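Long-range contacts in galactokinase (PDB 6TEQ), which probably phosphorylates galactose at the expense of ATP, as GHMP-family galactokinases do, and binds 2-deoxy-2-fluoro-galactose in its sugar pocket: residues A[5-10]-A[400-405]; A[62-67]-A[131-136]; A[231-236]-A[383-388]; A[360-365]-A[373-378]. All coordinates share one frame; numbering follows the deposited sequence. Where two conformers were deposited one is given.

Contact 1. Residues A[5-10]-A[400-405]; sequences EFIEPL and APRALP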
loop_
_atom_site.group_PDB
_atom_site.type_symbol
_atom_site.label_atom_id
_atom_site.label_comp_id
_atom_site.label_asym_id
_atom_site.label_seq_id
_atom_site.Cartn_x
_atom_site.Cartn_y
_atom_site.Cartn_z
ATOM N N GLU A 5 10.178 14.110 -14.197
ATOM C CA GLU A 5 9.820 12.823 -14.836
ATOM C C GLU A 5 8.468 12.324 -14.326
ATOM O O GLU A 5 8.317 12.231 -13.096
ATOM C CB GLU A 5 10.885 11.761 -14.575
ATOM C CG GLU A 5 10.667 10.424 -15.237
ATOM C CD GLU A 5 11.698 9.347 -14.897
ATOM O OE1 GLU A 5 11.780 8.377 -15.676
ATOM O OE2 GLU A 5 12.392 9.469 -13.825
ATOM N N PHE A 6 7.625 11.843 -15.245
ATOM C CA PHE A 6 6.422 11.029 -14.942
ATOM C C PHE A 6 6.766 9.586 -15.324
ATOM O O PHE A 6 7.253 9.314 -16.435
ATOM C CB PHE A 6 5.169 11.539 -15.653
ATOM C CG PHE A 6 4.486 12.688 -14.948
ATOM C CD1 PHE A 6 5.117 13.928 -14.848
ATOM C CD2 PHE A 6 3.250 12.520 -14.320
ATOM C CE1 PHE A 6 4.510 14.987 -14.194
ATOM C CE2 PHE A 6 2.639 13.578 -13.666
ATOM C CZ PHE A 6 3.276 14.811 -13.591
ATOM N N ILE A 7 6.585 8.687 -14.355
ATOM C CA ILE A 7 6.873 7.226 -14.450
ATOM C C ILE A 7 5.596 6.559 -14.939
ATOM O O ILE A 7 4.656 6.460 -14.139
ATOM C CB ILE A 7 7.267 6.653 -13.078
ATOM C CG1 ILE A 7 8.515 7.351 -12.544
ATOM C CG2 ILE A 7 7.447 5.147 -13.140
ATOM C CD1 ILE A 7 9.621 7.377 -13.554
ATOM N N GLU A 8 5.560 6.137 -16.198
ATOM C CA GLU A 8 4.337 5.635 -16.862
ATOM C C GLU A 8 4.093 4.187 -16.430
ATOM O O GLU A 8 5.030 3.444 -16.130
ATOM C CB GLU A 8 4.464 5.784 -18.372
ATOM C CG GLU A 8 4.433 7.228 -18.845
ATOM C CD GLU A 8 3.157 7.966 -18.473
ATOM O OE1 GLU A 8 3.215 9.147 -18.041
ATOM O OE2 GLU A 8 2.102 7.334 -18.562
ATOM N N PRO A 9 2.835 3.705 -16.373
ATOM C CA PRO A 9 2.652 2.298 -16.062
ATOM C C PRO A 9 2.917 1.466 -17.328
ATOM O O PRO A 9 2.660 1.853 -18.442
ATOM C CB PRO A 9 1.166 2.175 -15.701
ATOM C CG PRO A 9 0.541 3.346 -16.408
ATOM C CD PRO A 9 1.581 4.452 -16.410
ATOM N N LEU A 10 3.445 0.280 -17.098
ATOM C CA LEU A 10 3.560 -0.768 -18.102
ATOM C C LEU A 10 2.154 -1.158 -18.547
ATOM O O LEU A 10 1.255 -1.444 -17.703
ATOM C CB LEU A 10 4.302 -1.990 -17.529
ATOM C CG LEU A 10 5.774 -1.829 -17.178
ATOM C CD1 LEU A 10 6.203 -3.009 -16.308
ATOM C CD2 LEU A 10 6.661 -1.725 -18.414
ATOM N N ALA A 400 15.856 15.138 -6.823
ATOM C CA ALA A 400 14.700 15.394 -7.699
ATOM C C ALA A 400 13.576 14.450 -7.358
ATOM O O ALA A 400 13.798 13.247 -7.217
ATOM C CB ALA A 400 15.047 15.243 -9.134
ATOM N N PRO A 401 12.319 14.933 -7.357
ATOM C CA PRO A 401 11.189 14.018 -7.235
ATOM C C PRO A 401 10.860 13.420 -8.599
ATOM O O PRO A 401 11.340 13.910 -9.654
ATOM C CB PRO A 401 10.101 14.946 -6.697
ATOM C CG PRO A 401 10.387 16.240 -7.378
ATOM C CD PRO A 401 11.889 16.333 -7.461
ATOM N N ARG A 402 9.883 12.506 -8.576
ATOM C CA ARG A 402 9.288 12.015 -9.843
ATOM C C ARG A 402 7.801 11.861 -9.596
ATOM O O ARG A 402 7.395 11.634 -8.440
ATOM C CB ARG A 402 9.958 10.738 -10.313
ATOM C CG ARG A 402 9.812 9.599 -9.345
ATOM C CD ARG A 402 10.786 8.451 -9.679
ATOM N NE ARG A 402 10.771 7.508 -8.617
ATOM C CZ ARG A 402 11.592 6.487 -8.543
ATOM N NH1 ARG A 402 12.379 6.227 -9.583
ATOM N NH2 ARG A 402 11.558 5.714 -7.471
ATOM N N ALA A 403 7.021 11.892 -10.633
ATOM C CA ALA A 403 5.576 11.824 -10.522
ATOM C C ALA A 403 5.072 10.617 -11.282
ATOM O O ALA A 403 5.792 9.961 -11.994
ATOM C CB ALA A 403 4.973 13.125 -11.020
ATOM N N LEU A 404 3.831 10.258 -11.002
ATOM C CA LEU A 404 3.193 9.096 -11.658
ATOM C C LEU A 404 1.779 9.531 -11.990
ATOM O O LEU A 404 1.122 10.122 -11.131
ATOM C CB LEU A 404 3.074 7.910 -10.679
ATOM C CG LEU A 404 4.246 7.114 -10.144
ATOM C CD1 LEU A 404 4.961 7.932 -9.125
ATOM C CD2 LEU A 404 3.674 5.843 -9.475
ATOM N N PRO A 405 1.238 9.163 -13.172
ATOM C CA PRO A 405 -0.190 9.261 -13.405
ATOM C C PRO A 405 -0.902 8.313 -12.448
ATOM O O PRO A 405 -0.341 7.274 -12.069
ATOM C CB PRO A 405 -0.370 8.825 -14.842
ATOM C CG PRO A 405 0.796 7.906 -15.077
ATOM C CD PRO A 405 1.939 8.503 -14.270
HETATM O O HOH W 1 12.242 13.708 -12.065
HETATM O O HOH W 2 13.017 7.437 -12.055
#

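Contact 2. Residues A[62-67]-A[131-136]; sequences HRTFIA and SCVPLG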
loop_
_atom_site.group_PDB
_atom_site.type_symbol
_atom_site.label_atom_id
_atom_site.label_comp_id
_atom_site.label_asym_id
_atom_site.label_seq_id
_atom_site.Cartn_x
_atom_site.Cartn_y
_atom_site.Cartn_z
ATOM N N HIS A 62 0.023 1.033 -12.169
ATOM C CA HIS A 62 1.414 0.532 -12.081
ATOM C C HIS A 62 1.366 -0.826 -11.390
ATOM O O HIS A 62 0.836 -0.929 -10.256
ATOM C CB HIS A 62 2.297 1.462 -11.260
ATOM C CG HIS A 62 2.393 2.810 -11.873
ATOM N ND1 HIS A 62 1.315 3.674 -11.838
ATOM C CD2 HIS A 62 3.387 3.422 -12.558
ATOM C CE1 HIS A 62 1.637 4.775 -12.517
ATOM N NE2 HIS A 62 2.920 4.657 -12.929
ATOM N N ARG A 63 1.912 -1.861 -12.018
ATOM C CA ARG A 63 1.850 -3.243 -11.556
ATOM C C ARG A 63 3.239 -3.867 -11.529
ATOM O O ARG A 63 4.145 -3.450 -12.335
ATOM C CB ARG A 63 0.893 -4.036 -12.401
ATOM C CG ARG A 63 -0.553 -3.510 -12.329
ATOM C CD ARG A 63 -1.416 -3.891 -13.510
ATOM N NE ARG A 63 -1.956 -5.255 -13.510
ATOM C CZ ARG A 63 -3.002 -5.685 -12.815
ATOM N NH1 ARG A 63 -3.647 -4.881 -11.990
ATOM N NH2 ARG A 63 -3.432 -6.927 -12.984
ATOM N N THR A 64 3.327 -4.904 -10.702
ATOM C CA THR A 64 4.438 -5.876 -10.723
ATOM C C THR A 64 3.899 -7.086 -11.494
ATOM O O THR A 64 2.863 -7.658 -11.062
ATOM C CB THR A 64 4.872 -6.249 -9.321
ATOM O OG1 THR A 64 5.426 -5.048 -8.801
ATOM C CG2 THR A 64 5.871 -7.386 -9.212
ATOM N N PHE A 65 4.649 -7.535 -12.487
ATOM C CA PHE A 65 4.330 -8.683 -13.331
ATOM C C PHE A 65 5.244 -9.831 -12.981
ATOM O O PHE A 65 6.456 -9.646 -12.781
ATOM C CB PHE A 65 4.513 -8.367 -14.816
ATOM C CG PHE A 65 3.494 -7.374 -15.298
ATOM C CD1 PHE A 65 3.688 -6.032 -15.091
ATOM C CD2 PHE A 65 2.447 -7.763 -16.117
ATOM C CE1 PHE A 65 2.728 -5.132 -15.507
ATOM C CE2 PHE A 65 1.465 -6.870 -16.498
ATOM C CZ PHE A 65 1.639 -5.547 -16.224
ATOM N N ILE A 66 4.620 -10.964 -12.705
ATOM C CA ILE A 66 5.360 -12.182 -12.311
ATOM C C ILE A 66 5.117 -13.219 -13.387
ATOM O O ILE A 66 3.959 -13.641 -13.599
ATOM C CB ILE A 66 4.986 -12.748 -10.954
ATOM C CG1 ILE A 66 5.911 -13.891 -10.484
ATOM C CG2 ILE A 66 3.506 -13.062 -10.836
ATOM C CD1 ILE A 66 5.482 -14.506 -9.186
ATOM N N ALA A 67 6.196 -13.656 -14.009
ATOM C CA ALA A 67 6.157 -14.882 -14.865
ATOM C C ALA A 67 6.535 -16.047 -13.935
ATOM O O ALA A 67 7.572 -15.964 -13.262
ATOM C CB ALA A 67 7.086 -14.720 -16.038
ATOM N N SER A 131 8.604 -4.882 -12.725
ATOM C CA SER A 131 7.688 -3.934 -12.088
ATOM C C SER A 131 7.839 -2.534 -12.665
ATOM O O SER A 131 8.944 -2.162 -13.093
ATOM C CB SER A 131 7.928 -3.952 -10.586
ATOM O OG SER A 131 6.956 -3.213 -9.898
ATOM N N CYS A 132 6.791 -1.740 -12.527
ATOM C CA CYS A 132 6.892 -0.285 -12.675
ATOM C C CYS A 132 6.370 0.412 -11.393
ATOM O O CYS A 132 6.093 1.604 -11.494
ATOM C CB CYS A 132 6.162 0.169 -13.914
ATOM S SG CYS A 132 4.396 -0.216 -13.863
ATOM N N VAL A 133 6.150 -0.308 -10.276
ATOM C CA VAL A 133 5.837 0.329 -8.975
ATOM C C VAL A 133 7.150 0.873 -8.432
ATOM O O VAL A 133 8.047 0.091 -8.119
ATOM C CB VAL A 133 5.150 -0.621 -7.993
ATOM C CG1 VAL A 133 4.790 0.085 -6.706
ATOM C CG2 VAL A 133 3.966 -1.271 -8.609
ATOM N N PRO A 134 7.313 2.217 -8.362
ATOM C CA PRO A 134 8.621 2.809 -8.067
ATOM C C PRO A 134 9.152 2.406 -6.676
ATOM O O PRO A 134 8.428 2.387 -5.651
ATOM C CB PRO A 134 8.395 4.332 -8.252
ATOM C CG PRO A 134 7.142 4.424 -9.102
ATOM C CD PRO A 134 6.301 3.232 -8.700
ATOM N N LEU A 135 10.417 1.994 -6.661
ATOM C CA LEU A 135 11.087 1.570 -5.432
ATOM C C LEU A 135 11.198 2.776 -4.490
ATOM O O LEU A 135 11.487 3.889 -4.980
ATOM C CB LEU A 135 12.466 1.005 -5.785
ATOM C CG LEU A 135 12.397 -0.289 -6.589
ATOM C CD1 LEU A 135 13.770 -0.717 -7.079
ATOM C CD2 LEU A 135 11.748 -1.396 -5.752
ATOM N N GLY A 136 10.923 2.553 -3.214
ATOM C CA GLY A 136 11.076 3.554 -2.136
ATOM C C GLY A 136 10.011 4.627 -2.154
ATOM O O GLY A 136 10.004 5.484 -1.261
#

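Contact 3. Residues A[231-236]-A[383-388]; sequences ELLVVD and HEIAQK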
loop_
_atom_site.group_PDB
_atom_site.type_symbol
_atom_site.label_atom_id
_atom_site.label_comp_id
_atom_site.label_asym_id
_atom_site.label_seq_id
_atom_site.Cartn_x
_atom_site.Cartn_y
_atom_site.Cartn_z
ATOM N N GLU A 231 -7.778 15.424 -11.250
ATOM C CA GLU A 231 -6.560 14.636 -11.521
ATOM C C GLU A 231 -5.934 14.373 -10.152
ATOM O O GLU A 231 -5.837 15.316 -9.337
ATOM C CB GLU A 231 -5.692 15.402 -12.539
ATOM C CG GLU A 231 -4.204 15.065 -12.530
ATOM C CD GLU A 231 -3.388 15.836 -13.560
ATOM O OE1 GLU A 231 -3.864 16.905 -14.057
ATOM O OE2 GLU A 231 -2.265 15.392 -13.846
ATOM N N LEU A 232 -5.556 13.127 -9.889
ATOM C CA LEU A 232 -4.883 12.805 -8.623
ATOM C C LEU A 232 -3.399 12.841 -8.938
ATOM O O LEU A 232 -2.911 11.926 -9.599
ATOM C CB LEU A 232 -5.303 11.444 -8.099
ATOM C CG LEU A 232 -4.688 11.105 -6.759
ATOM C CD1 LEU A 232 -5.259 11.942 -5.657
ATOM C CD2 LEU A 232 -4.900 9.624 -6.500
ATOM N N LEU A 233 -2.737 13.899 -8.497
ATOM C CA LEU A 233 -1.282 14.034 -8.674
ATOM C C LEU A 233 -0.640 13.112 -7.642
ATOM O O LEU A 233 -0.980 13.203 -6.475
ATOM C CB LEU A 233 -0.849 15.491 -8.479
ATOM C CG LEU A 233 0.675 15.711 -8.513
ATOM C CD1 LEU A 233 1.236 15.276 -9.841
ATOM C CD2 LEU A 233 1.030 17.157 -8.267
ATOM N N VAL A 234 0.332 12.322 -8.069
ATOM C CA VAL A 234 1.138 11.499 -7.147
ATOM C C VAL A 234 2.613 11.834 -7.390
ATOM O O VAL A 234 3.008 11.783 -8.561
ATOM C CB VAL A 234 0.853 10.013 -7.351
ATOM C CG1 VAL A 234 1.799 9.175 -6.466
ATOM C CG2 VAL A 234 -0.590 9.722 -7.098
ATOM N N VAL A 235 3.330 12.257 -6.338
ATOM C CA VAL A 235 4.733 12.641 -6.476
ATOM C C VAL A 235 5.519 11.818 -5.493
ATOM O O VAL A 235 5.299 11.933 -4.278
ATOM C CB VAL A 235 4.945 14.161 -6.252
ATOM C CG1 VAL A 235 6.447 14.486 -6.229
ATOM C CG2 VAL A 235 4.194 14.964 -7.286
ATOM N N ASP A 236 6.410 11.015 -6.003
ATOM C CA ASP A 236 7.413 10.302 -5.204
ATOM C C ASP A 236 8.550 11.266 -4.886
ATOM O O ASP A 236 9.235 11.777 -5.787
ATOM C CB ASP A 236 7.886 9.089 -5.984
ATOM C CG ASP A 236 9.048 8.328 -5.356
ATOM O OD1 ASP A 236 9.406 8.601 -4.203
ATOM O OD2 ASP A 236 9.565 7.474 -6.058
ATOM N N HIS A 383 0.914 18.294 -14.020
ATOM C CA HIS A 383 2.306 18.493 -14.515
ATOM C C HIS A 383 2.839 19.788 -13.952
ATOM O O HIS A 383 3.972 19.796 -13.476
ATOM C CB HIS A 383 2.404 18.506 -16.028
ATOM C CG HIS A 383 2.556 17.144 -16.602
ATOM N ND1 HIS A 383 1.576 16.159 -16.425
ATOM C CD2 HIS A 383 3.581 16.581 -17.279
ATOM C CE1 HIS A 383 1.998 15.042 -16.998
ATOM N NE2 HIS A 383 3.228 15.286 -17.530
ATOM N N GLU A 384 2.039 20.844 -13.987
ATOM C CA GLU A 384 2.511 22.169 -13.509
ATOM C C GLU A 384 2.879 22.074 -12.045
ATOM O O GLU A 384 3.926 22.606 -11.664
ATOM C CB GLU A 384 1.378 23.186 -13.587
ATOM C CG GLU A 384 1.747 24.574 -13.088
ATOM C CD GLU A 384 0.970 25.603 -13.896
ATOM O OE1 GLU A 384 -0.103 25.969 -13.408
ATOM O OE2 GLU A 384 1.378 25.917 -15.080
ATOM N N ILE A 385 2.037 21.415 -11.237
ATOM C CA ILE A 385 2.286 21.354 -9.777
ATOM C C ILE A 385 3.491 20.451 -9.509
ATOM O O ILE A 385 4.325 20.804 -8.672
ATOM C CB ILE A 385 1.028 20.924 -9.032
ATOM C CG1 ILE A 385 -0.056 22.009 -9.137
ATOM C CG2 ILE A 385 1.356 20.607 -7.560
ATOM C CD1 ILE A 385 -1.420 21.561 -8.673
ATOM N N ALA A 386 3.609 19.339 -10.201
ATOM C CA ALA A 386 4.802 18.457 -10.090
ATOM C C ALA A 386 6.065 19.240 -10.413
ATOM O O ALA A 386 7.044 19.140 -9.702
ATOM C CB ALA A 386 4.634 17.267 -10.979
ATOM N N GLN A 387 6.038 20.083 -11.437
ATOM C CA GLN A 387 7.247 20.839 -11.798
ATOM C C GLN A 387 7.548 21.923 -10.753
ATOM O O GLN A 387 8.728 22.143 -10.449
ATOM C CB GLN A 387 7.055 21.430 -13.190
ATOM C CG GLN A 387 8.336 22.099 -13.699
ATOM C CD GLN A 387 9.443 21.082 -13.812
ATOM O OE1 GLN A 387 9.358 20.136 -14.639
ATOM N NE2 GLN A 387 10.467 21.242 -12.967
ATOM N N LYS A 388 6.495 22.557 -10.197
ATOM C CA LYS A 388 6.700 23.485 -9.060
ATOM C C LYS A 388 7.359 22.747 -7.892
ATOM O O LYS A 388 8.247 23.325 -7.235
ATOM C CB LYS A 388 5.380 24.142 -8.694
ATOM C CG LYS A 388 4.992 25.230 -9.681
ATOM C CD LYS A 388 3.688 25.871 -9.359
ATOM C CE LYS A 388 3.427 27.067 -10.248
ATOM N NZ LYS A 388 2.031 27.525 -10.124
HETATM O O HOH W 3 -1.104 17.181 -15.808
#

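Contact 4. Residues A[360-365]-A[373-378]; sequences YGARMT and IIALVD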
loop_
_atom_site.group_PDB
_atom_site.type_symbol
_atom_site.label_atom_id
_atom_site.label_comp_id
_atom_site.label_asym_id
_atom_site.label_seq_id
_atom_site.Cartn_x
_atom_site.Cartn_y
_atom_site.Cartn_z
ATOM N N TYR A 360 -6.888 21.161 -4.177
ATOM C CA TYR A 360 -8.021 21.060 -3.228
ATOM C C TYR A 360 -7.485 20.560 -1.902
ATOM O O TYR A 360 -7.885 20.989 -0.855
ATOM C CB TYR A 360 -9.086 20.129 -3.774
ATOM C CG TYR A 360 -9.810 20.682 -4.947
ATOM C CD1 TYR A 360 -10.865 21.563 -4.777
ATOM C CD2 TYR A 360 -9.423 20.343 -6.215
ATOM C CE1 TYR A 360 -11.547 22.046 -5.879
ATOM C CE2 TYR A 360 -10.023 20.889 -7.298
ATOM C CZ TYR A 360 -11.116 21.725 -7.147
ATOM O OH TYR A 360 -11.727 22.191 -8.276
ATOM N N GLY A 361 -6.517 19.638 -1.992
ATOM C CA GLY A 361 -5.800 19.199 -0.816
ATOM C C GLY A 361 -4.657 18.287 -1.197
ATOM O O GLY A 361 -4.618 17.828 -2.348
ATOM N N ALA A 362 -3.774 18.068 -0.261
ATOM C CA ALA A 362 -2.561 17.278 -0.512
ATOM C C ALA A 362 -2.075 16.652 0.794
ATOM O O ALA A 362 -2.211 17.259 1.884
ATOM C CB ALA A 362 -1.494 18.194 -1.111
ATOM N N ARG A 363 -1.497 15.459 0.687
ATOM C CA ARG A 363 -1.070 14.724 1.869
ATOM C C ARG A 363 -0.033 13.707 1.451
ATOM O O ARG A 363 -0.134 13.135 0.366
ATOM C CB ARG A 363 -2.250 14.014 2.557
ATOM C CG ARG A 363 -3.026 13.049 1.679
ATOM C CD ARG A 363 -4.266 12.489 2.331
ATOM N NE ARG A 363 -3.872 11.653 3.426
ATOM C CZ ARG A 363 -3.373 10.413 3.363
ATOM N NH1 ARG A 363 -2.864 9.889 4.447
ATOM N NH2 ARG A 363 -3.435 9.683 2.293
ATOM N N MET A 364 0.813 13.364 2.403
ATOM C CA MET A 364 1.578 12.119 2.265
ATOM C C MET A 364 0.614 10.926 2.172
ATOM O O MET A 364 -0.505 10.980 2.684
ATOM C CB MET A 364 2.511 11.973 3.435
ATOM C CG MET A 364 1.862 11.910 4.830
ATOM S SD MET A 364 2.730 10.847 5.971
ATOM C CE MET A 364 2.268 9.249 5.320
ATOM N N THR A 365 1.052 9.857 1.524
ATOM C CA THR A 365 0.297 8.586 1.440
ATOM C C THR A 365 1.209 7.422 1.854
ATOM O O THR A 365 2.452 7.471 1.634
ATOM C CB THR A 365 -0.274 8.350 0.015
ATOM O OG1 THR A 365 -1.260 7.304 0.039
ATOM C CG2 THR A 365 0.775 8.056 -1.036
ATOM N N ILE A 373 3.654 11.904 -1.917
ATOM C CA ILE A 373 2.466 12.711 -1.640
ATOM C C ILE A 373 1.465 12.488 -2.743
ATOM O O ILE A 373 1.789 12.130 -3.876
ATOM C CB ILE A 373 2.788 14.213 -1.412
ATOM C CG1 ILE A 373 3.145 14.976 -2.690
ATOM C CG2 ILE A 373 3.810 14.411 -0.346
ATOM C CD1 ILE A 373 2.653 16.349 -2.634
ATOM N N ILE A 374 0.233 12.825 -2.419
ATOM C CA ILE A 374 -0.878 12.885 -3.365
ATOM C C ILE A 374 -1.573 14.224 -3.186
ATOM O O ILE A 374 -1.548 14.830 -2.130
ATOM C CB ILE A 374 -1.826 11.705 -3.185
ATOM C CG1 ILE A 374 -2.625 11.825 -1.903
ATOM C CG2 ILE A 374 -1.050 10.393 -3.307
ATOM C CD1 ILE A 374 -3.589 10.696 -1.636
ATOM N N ALA A 375 -2.202 14.648 -4.259
ATOM C CA ALA A 375 -2.984 15.879 -4.271
ATOM C C ALA A 375 -4.162 15.739 -5.210
ATOM O O ALA A 375 -4.013 15.259 -6.375
ATOM C CB ALA A 375 -2.082 17.042 -4.677
ATOM N N LEU A 376 -5.299 16.210 -4.748
ATOM C CA LEU A 376 -6.495 16.378 -5.579
ATOM C C LEU A 376 -6.293 17.733 -6.225
ATOM O O LEU A 376 -6.264 18.715 -5.521
ATOM C CB LEU A 376 -7.762 16.317 -4.743
ATOM C CG LEU A 376 -8.189 14.943 -4.310
ATOM C CD1 LEU A 376 -9.326 15.093 -3.264
ATOM C CD2 LEU A 376 -8.656 14.081 -5.478
ATOM N N VAL A 377 -6.253 17.738 -7.554
ATOM C CA VAL A 377 -6.035 18.952 -8.331
ATOM C C VAL A 377 -7.025 18.979 -9.486
ATOM O O VAL A 377 -7.583 17.949 -9.842
ATOM C CB VAL A 377 -4.589 19.036 -8.833
ATOM C CG1 VAL A 377 -3.607 18.853 -7.719
ATOM C CG2 VAL A 377 -4.328 18.055 -9.941
ATOM N N ASP A 378 -7.191 20.150 -10.086
ATOM C CA ASP A 378 -8.016 20.183 -11.310
ATOM C C ASP A 378 -7.327 19.440 -12.445
ATOM O O ASP A 378 -6.076 19.484 -12.584
ATOM C CB ASP A 378 -8.355 21.591 -11.748
ATOM C CG ASP A 378 -9.335 22.280 -10.794
ATOM O OD1 ASP A 378 -10.297 21.605 -10.313
ATOM O OD2 ASP A 378 -9.084 23.412 -10.461
#

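Contact 1. Residues A[5-10]-A[400-405]
Ala403 O is gripped from the 5-10 segment by two groups, the amide of Ile7 and the alpha carbon of Phe6. Ile7 N donates to Ala403 O over 2.8 Å, nearly straight, while Phe6 CA-H approaches the same oxygen with CA at 3.2 Å. In return Ala403 N donates to Glu5 O at 2.8 Å. Ala403 thus bonds to the residues before and after Phe6, the pattern of a parallel bridge. On the face that Phe6 and Ala403 share, Ala403 CB sits over the centre of the Phe6 ring, 3.5 Å from its centroid, in a CH-pi contact. Alanine suits the place because its single methyl can come close over the ring centre, where a longer side chain would collide with the ring. Pro405 N lies at the edge of that ring, and Pro405 CG reaches Pro9 CD at 3.8 Å, the two proline rings crossing obliquely. At the other end a water donates to Glu5 OE2 and accepts from Arg402 NH1, linking two opposite charges indirectly; Arg402 NE keeps its salt bridge with Asp236. Strand 5-6 forms an outer edge of the five-stranded sheet beside strand 402-404, whose other neighbour is strand 230-236. His383 of helix 382-396 stacks on the Phe6 ring, and His62 NE2 of strand 54-70 bonds to Ile7 O.

Contact 2. Residues A[62-67]-A[131-136]
Thr64 OG1 and Ser131 OG meet at 2.6 Å, a short bond in which either hydroxyl could be the donor. Beside it Cys132 N donates to Arg63 O over 3.2 Å, from a position tilted 35° out of the carbonyl plane. Cys132 SG lies between its own backbone N and carbonyl carbon (chi1 61°), and in that position it takes a weak bond of 3.5 Å from Arg63 N and touches His62 CB. The His62 ring turns its edge to the loop, with CD2 3.4 Å from Cys132 O, while Val133 CG2 rests 3.6 Å from His62 O. A second shell fixes these groups. Ser131 OG also accepts from Val133 N at 3.0 Å, an ST turn that bends the chain just past strand 125-131. His62 NE2 bonds to Ile7 O and the Arg63 guanidinium is paired with Glu415, so both residues are tied outside the contact. An alanine in place of His62 would probably leave Ile7 O without this donor and open a gap beside Cys132 O, although the CB contact with the sulfur would stay. Further out, Val133 touches Ser141 at the start of helix 141-156, and Gly136 ends the segment; both are ADP-binding residues of this enzyme, although no nucleotide is bound here. The loop is the one that carries the phosphate-binding motif of GHMP kinases. Serine suits its start because the hydroxyl can bond across to Thr64 OG1 and also accept from the Val133 amide, so one oxygen takes part in both the pairing and the turn.

Contact 3. Residues A[231-236]-A[383-388]
Leu233 reaches from its strand to Ile385 and Ala386 of the helix. Its CB points toward the helix, and CG stands anti to the backbone N (chi1 174°). There the chain forks. CD1 comes 4.1 Å from Ala386 CB, while CD2 presses on the beta-branch of Ile385, with CG2 at 3.5 Å and Ile385 CB at 3.8 Å, and lies beside the backbone of Ala386. Leucine suits the place because its two methyls can serve neighbouring helix residues at once. The segment axes are 9.1 Å apart and run 24° from parallel, so helix 382-396 lies lengthwise on the sheet. It links strands 372-378 and 402-404, which flank strand 230-236 and run against it: a split beta-alpha-beta crossover, as in the C-terminal domain of GHMP kinases. Two residues on, Val235 CG2 approaches Ala386 CB at 4.4 Å; an alanine on this side of the helix can sit near two strand side chains. Ile385 also touches Val377 of strand 372-378. Towards the helix start the contact becomes polar, where a water accepts from His383 N at 2.9 Å and donates to Glu231 OE2. Glu231 OE1 accepts from the amides of Gly380 and Gly382.

Contact 4. Residues A[360-365]-A[373-378]
Tyr360 and Asp378 meet at the open end of a beta hairpin made by strands 361-365 and 372-378, within the C-terminal domain of this GHMP kinase. The backbone bonds set an antiparallel register. Arg363 N donates to Ile374 O at 2.9 Å and Ile374 N to Arg363 O at 2.8 Å, while Leu376 N donates to Gly361 O and Tyr360 N to Leu376 O. Among side-chain bonds, Tyr360 OH donates to the syn lone pair of Asp378 OD1 over 2.6 Å. That oxygen lies in the ring plane at its edge, with ring and carboxylate 84° apart. A phenylalanine in place of Tyr360 would probably leave Asp378 OD1 without this donor and the carboxylate freer to turn. The apolar contacts centre on Ile374, a branched residue that touches two neighbours. Its CG1 lies 3.8 Å from Arg363 CG, the two chains side by side and pointing the same way, and its CG2 touches Thr365 CG2. The Arg363 guanidinium goes on to a salt bridge with Glu46 of the galactose site, and Thr365 OG1 bonds to Asn42 O. On the face away from Arg363, where the strands come close, the pair is two alanines, Ala362 CB standing 3.8 Å from Ala375 CB.

Overall arrangement
From the N terminus, the chain lays down residues 5-10 and meets their partner only at 400-405, so contact 1 closes a loop spanning nearly the whole protein. The other three nest inside it. Contact 2 closes first, joining strand 54-70 to the loop after strand 125-131, and touches contact 1 where Ile7 meets His62. Contact 3 follows in series, setting helix 382-396 on strand 230-236, and encloses contact 4, a short hairpin. Contacts 1, 3 and 4 share the five-stranded sheet, from edge strand 5-6 to edge strand 361-365, while contact 2 belongs to the larger mixed sheet. Where contacts 1 and 2 touch, the two sheets are joined.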